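Local coordinates for protein putative S-adenosyl-L-methionine-dependent Methyltransferase (Methanococcus maripaludis, PDB 3DLC) that binds S-adenosylmethionine and probably acts as a methyltransferase, at residues Lys7-Lys12 with Leu72-His77. Residues are numbered along the deposited sequence; the frame is centred on the assembly and turned at random.
With SAM (S-adenosylmethionine), chain C; GOL (glycerol), chain E.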
loop_
_atom_site.group_PDB
_atom_site.type_symbol
_atom_site.label_atom_id
_atom_site.label_comp_id
_atom_site.label_asym_id
_atom_site.label_seq_id
_atom_site.Cartn_x
_atom_site.Cartn_y
_atom_site.Cartn_z
ATOM N N LYS A 7 -4.299 17.681 -10.905
ATOM C CA LYS A 7 -3.423 17.493 -9.752
ATOM C C LYS A 7 -3.442 16.030 -9.359
ATOM O O LYS A 7 -4.325 15.271 -9.764
ATOM C CB LYS A 7 -3.837 18.381 -8.609
ATOM C CG LYS A 7 -5.223 18.143 -8.122
ATOM C CD LYS A 7 -5.663 19.191 -7.061
ATOM C CE LYS A 7 -7.156 19.118 -6.666
ATOM N NZ LYS A 7 -8.001 19.702 -7.785
ATOM N N LYS A 8 -2.457 15.607 -8.584
ATOM C CA LYS A 8 -2.387 14.204 -8.248
ATOM C C LYS A 8 -3.623 13.714 -7.518
ATOM O O LYS A 8 -4.169 14.373 -6.635
ATOM C CB LYS A 8 -1.174 13.871 -7.393
ATOM C CG LYS A 8 0.158 14.068 -8.083
ATOM C CD LYS A 8 1.308 13.357 -7.353
ATOM C CE LYS A 8 1.537 13.834 -5.950
ATOM N NZ LYS A 8 1.992 15.259 -5.826
ATOM N N PHE A 9 -4.053 12.539 -7.937
ATOM C CA PHE A 9 -5.121 11.773 -7.290
ATOM C C PHE A 9 -6.519 12.326 -7.490
ATOM O O PHE A 9 -7.468 11.977 -6.780
ATOM C CB PHE A 9 -4.824 11.497 -5.796
ATOM C CG PHE A 9 -3.366 11.198 -5.522
ATOM C CD1 PHE A 9 -2.718 10.195 -6.214
ATOM C CD2 PHE A 9 -2.677 11.893 -4.558
ATOM C CE1 PHE A 9 -1.378 9.901 -5.978
ATOM C CE2 PHE A 9 -1.321 11.607 -4.297
ATOM C CZ PHE A 9 -0.698 10.624 -5.007
ATOM N N ASP A 10 -6.628 13.189 -8.488
ATOM C CA ASP A 10 -7.926 13.760 -8.884
ATOM C C ASP A 10 -8.678 12.800 -9.798
ATOM O O ASP A 10 -8.294 11.656 -9.960
ATOM C CB ASP A 10 -7.763 15.162 -9.479
ATOM C CG ASP A 10 -7.000 15.205 -10.800
ATOM O OD1 ASP A 10 -6.582 14.143 -11.311
ATOM O OD2 ASP A 10 -6.863 16.341 -11.340
ATOM N N LYS A 11 -9.786 13.244 -10.375
ATOM C CA LYS A 11 -10.578 12.332 -11.181
ATOM C C LYS A 11 -9.801 11.774 -12.367
ATOM O O LYS A 11 -9.809 10.572 -12.631
ATOM C CB LYS A 11 -11.844 13.017 -11.654
ATOM C CG LYS A 11 -12.779 12.090 -12.387
ATOM C CD LYS A 11 -14.128 12.694 -12.740
ATOM C CE LYS A 11 -15.024 11.584 -13.322
ATOM N NZ LYS A 11 -16.388 12.040 -13.689
ATOM N N LYS A 12 -9.111 12.647 -13.087
ATOM C CA LYS A 12 -8.317 12.188 -14.210
ATOM C C LYS A 12 -7.173 11.276 -13.790
ATOM O O LYS A 12 -6.871 10.275 -14.457
ATOM C CB LYS A 12 -7.797 13.400 -14.941
ATOM C CG LYS A 12 -8.846 14.157 -15.721
ATOM C CD LYS A 12 -8.365 15.419 -16.321
ATOM C CE LYS A 12 -9.450 15.985 -17.216
ATOM N NZ LYS A 12 -8.974 17.156 -17.903
ATOM N N LEU A 72 -8.387 1.923 2.577
ATOM C CA LEU A 72 -8.355 3.311 3.020
ATOM C C LEU A 72 -7.665 4.189 1.980
ATOM O O LEU A 72 -6.531 3.933 1.590
ATOM C CB LEU A 72 -7.553 3.378 4.328
ATOM C CG LEU A 72 -7.357 4.769 4.928
ATOM C CD1 LEU A 72 -8.651 5.299 5.539
ATOM C CD2 LEU A 72 -6.273 4.778 6.010
ATOM N N ASP A 73 -8.333 5.240 1.550
ATOM C CA ASP A 73 -7.723 6.186 0.615
ATOM C C ASP A 73 -8.287 7.576 0.862
ATOM O O ASP A 73 -9.470 7.724 1.164
ATOM C CB ASP A 73 -7.960 5.745 -0.823
ATOM C CG ASP A 73 -6.951 6.357 -1.785
ATOM O OD1 ASP A 73 -7.022 7.568 -2.058
ATOM O OD2 ASP A 73 -6.052 5.612 -2.260
ATOM N N PHE A 74 -7.447 8.591 0.749
ATOM C CA PHE A 74 -7.850 9.961 0.991
ATOM C C PHE A 74 -8.454 10.654 -0.201
ATOM O O PHE A 74 -8.926 11.784 -0.053
ATOM C CB PHE A 74 -6.719 10.801 1.663
ATOM C CG PHE A 74 -5.628 11.327 0.752
ATOM C CD1 PHE A 74 -5.381 10.830 -0.519
ATOM C CD2 PHE A 74 -4.812 12.329 1.242
ATOM C CE1 PHE A 74 -4.342 11.368 -1.279
ATOM C CE2 PHE A 74 -3.787 12.845 0.497
ATOM C CZ PHE A 74 -3.542 12.370 -0.773
ATOM N N SER A 75 -8.512 9.982 -1.352
ATOM C CA SER A 75 -9.055 10.565 -2.568
ATOM C C SER A 75 -10.442 10.033 -2.860
ATOM O O SER A 75 -10.626 8.830 -3.129
ATOM C CB SER A 75 -8.139 10.290 -3.760
ATOM O OG SER A 75 -8.841 10.595 -4.949
ATOM N N LYS A 76 -11.439 10.911 -2.796
ATOM C CA LYS A 76 -12.815 10.565 -3.139
ATOM C C LYS A 76 -12.872 9.960 -4.532
ATOM O O LYS A 76 -13.656 9.080 -4.807
ATOM C CB LYS A 76 -13.694 11.834 -3.122
ATOM C CG LYS A 76 -15.122 11.606 -3.544
ATOM C CD LYS A 76 -15.814 10.694 -2.623
ATOM C CE LYS A 76 -17.304 10.591 -2.929
ATOM N NZ LYS A 76 -17.983 9.729 -1.926
ATOM N N HIS A 77 -12.065 10.484 -5.456
ATOM C CA HIS A 77 -12.072 10.008 -6.848
ATOM C C HIS A 77 -11.563 8.580 -6.967
ATOM O O HIS A 77 -12.130 7.772 -7.703
ATOM C CB HIS A 77 -11.257 10.925 -7.724
ATOM C CG HIS A 77 -11.685 12.314 -7.579
ATOM N ND1 HIS A 77 -12.909 12.725 -8.032
ATOM C CD2 HIS A 77 -11.158 13.348 -6.892
ATOM C CE1 HIS A 77 -13.089 13.994 -7.703
ATOM N NE2 HIS A 77 -12.044 14.389 -6.995
HETATM N N SAM C . -2.306 0.950 -3.899
HETATM C CA SAM C . -2.776 1.171 -5.291
HETATM C C SAM C . -2.006 0.294 -6.239
HETATM O O SAM C . -0.931 -0.182 -5.870
HETATM O OXT SAM C . -2.451 0.128 -7.369
HETATM C CB SAM C . -2.683 2.640 -5.657
HETATM C CG SAM C . -1.308 3.225 -5.672
HETATM S SD SAM C . -1.407 4.970 -6.120
HETATM C CE SAM C . 0.198 5.044 -6.867
HETATM C "C5'" SAM C . -1.180 5.866 -4.494
HETATM C "C4'" SAM C . -2.436 6.103 -3.604
HETATM O "O4'" SAM C . -2.219 6.574 -2.233
HETATM C "C3'" SAM C . -3.509 7.012 -4.255
HETATM O "O3'" SAM C . -4.681 6.271 -4.405
HETATM C "C2'" SAM C . -3.659 8.149 -3.242
HETATM O "O2'" SAM C . -4.902 8.813 -3.209
HETATM C "C1'" SAM C . -3.284 7.461 -1.919
HETATM N N9 SAM C . -2.793 8.380 -0.879
HETATM C C8 SAM C . -1.754 9.273 -1.002
HETATM N N7 SAM C . -1.519 9.896 0.177
HETATM C C5 SAM C . -2.441 9.407 1.065
HETATM C C6 SAM C . -2.718 9.691 2.405
HETATM N N6 SAM C . -2.096 10.641 3.127
HETATM N N1 SAM C . -3.688 8.962 3.001
HETATM C C2 SAM C . -4.406 8.017 2.307
HETATM N N3 SAM C . -4.215 7.752 0.983
HETATM C C4 SAM C . -3.227 8.442 0.418
HETATM C C1 GOL E . -5.773 15.172 -1.414
HETATM O O1 GOL E . -6.375 16.418 -1.659
HETATM C C2 GOL E . -6.758 14.120 -1.868
HETATM O O2 GOL E . -7.997 14.396 -1.280
HETATM C C3 GOL E . -6.801 14.240 -3.376
HETATM O O3 GOL E . -7.919 13.579 -3.919
#
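Phe9 CG lies anti to its own carbonyl carbon (chi1 -38°) and Phe74 CG between backbone N and carbonyl carbon (chi1 80°); these torsions send both CG atoms toward S-adenosylmethionine, where the two rings meet beside the ribose. They cross obliquely, planes at 57°, with Phe9 CD2 3.7 Å from Phe74 CE1 and near the plane of the Phe74 ring, at its edge. The cofactor lies against both: its C2' sits 3.7 Å above the centre of the Phe9 ring, and its adenine C5 is 3.4 Å above the centre of the Phe74 ring, whose opposite face carries a glycerol, probably from the crystallisation liquor. An alanine in place of Phe74 would probably leave one side of the adenine without its aromatic cover and Phe9 CD2 without that neighbour.

Next along the chain, Ser75 OG donates to Phe9 O over 2.7 Å, in the carbonyl plane; the same OG caps the start of helix 76-88 at Met78 N. His77 then turns a ring face to the first turn of helix 11-22, with Lys11 N 3.5 Å above the plane and offset toward the rim. Asp10 is the N-cap of that helix as Ser75 is of helix 76-88, and the two helix starts meet where Lys11 packs against His77.

Asp73 takes both ribose hydroxyls, O2' on OD1 and O3' on OD2, while Ser75 N reaches the anti lone pair of OD1 and closes an Asx turn, which is likely to hold the carboxylate in place; Gly53 N grips OD2 as well. An acidic residue binding the ribose diol at the end of the second strand, here 66-73, is the hallmark of Rossmann-fold methyltransferases.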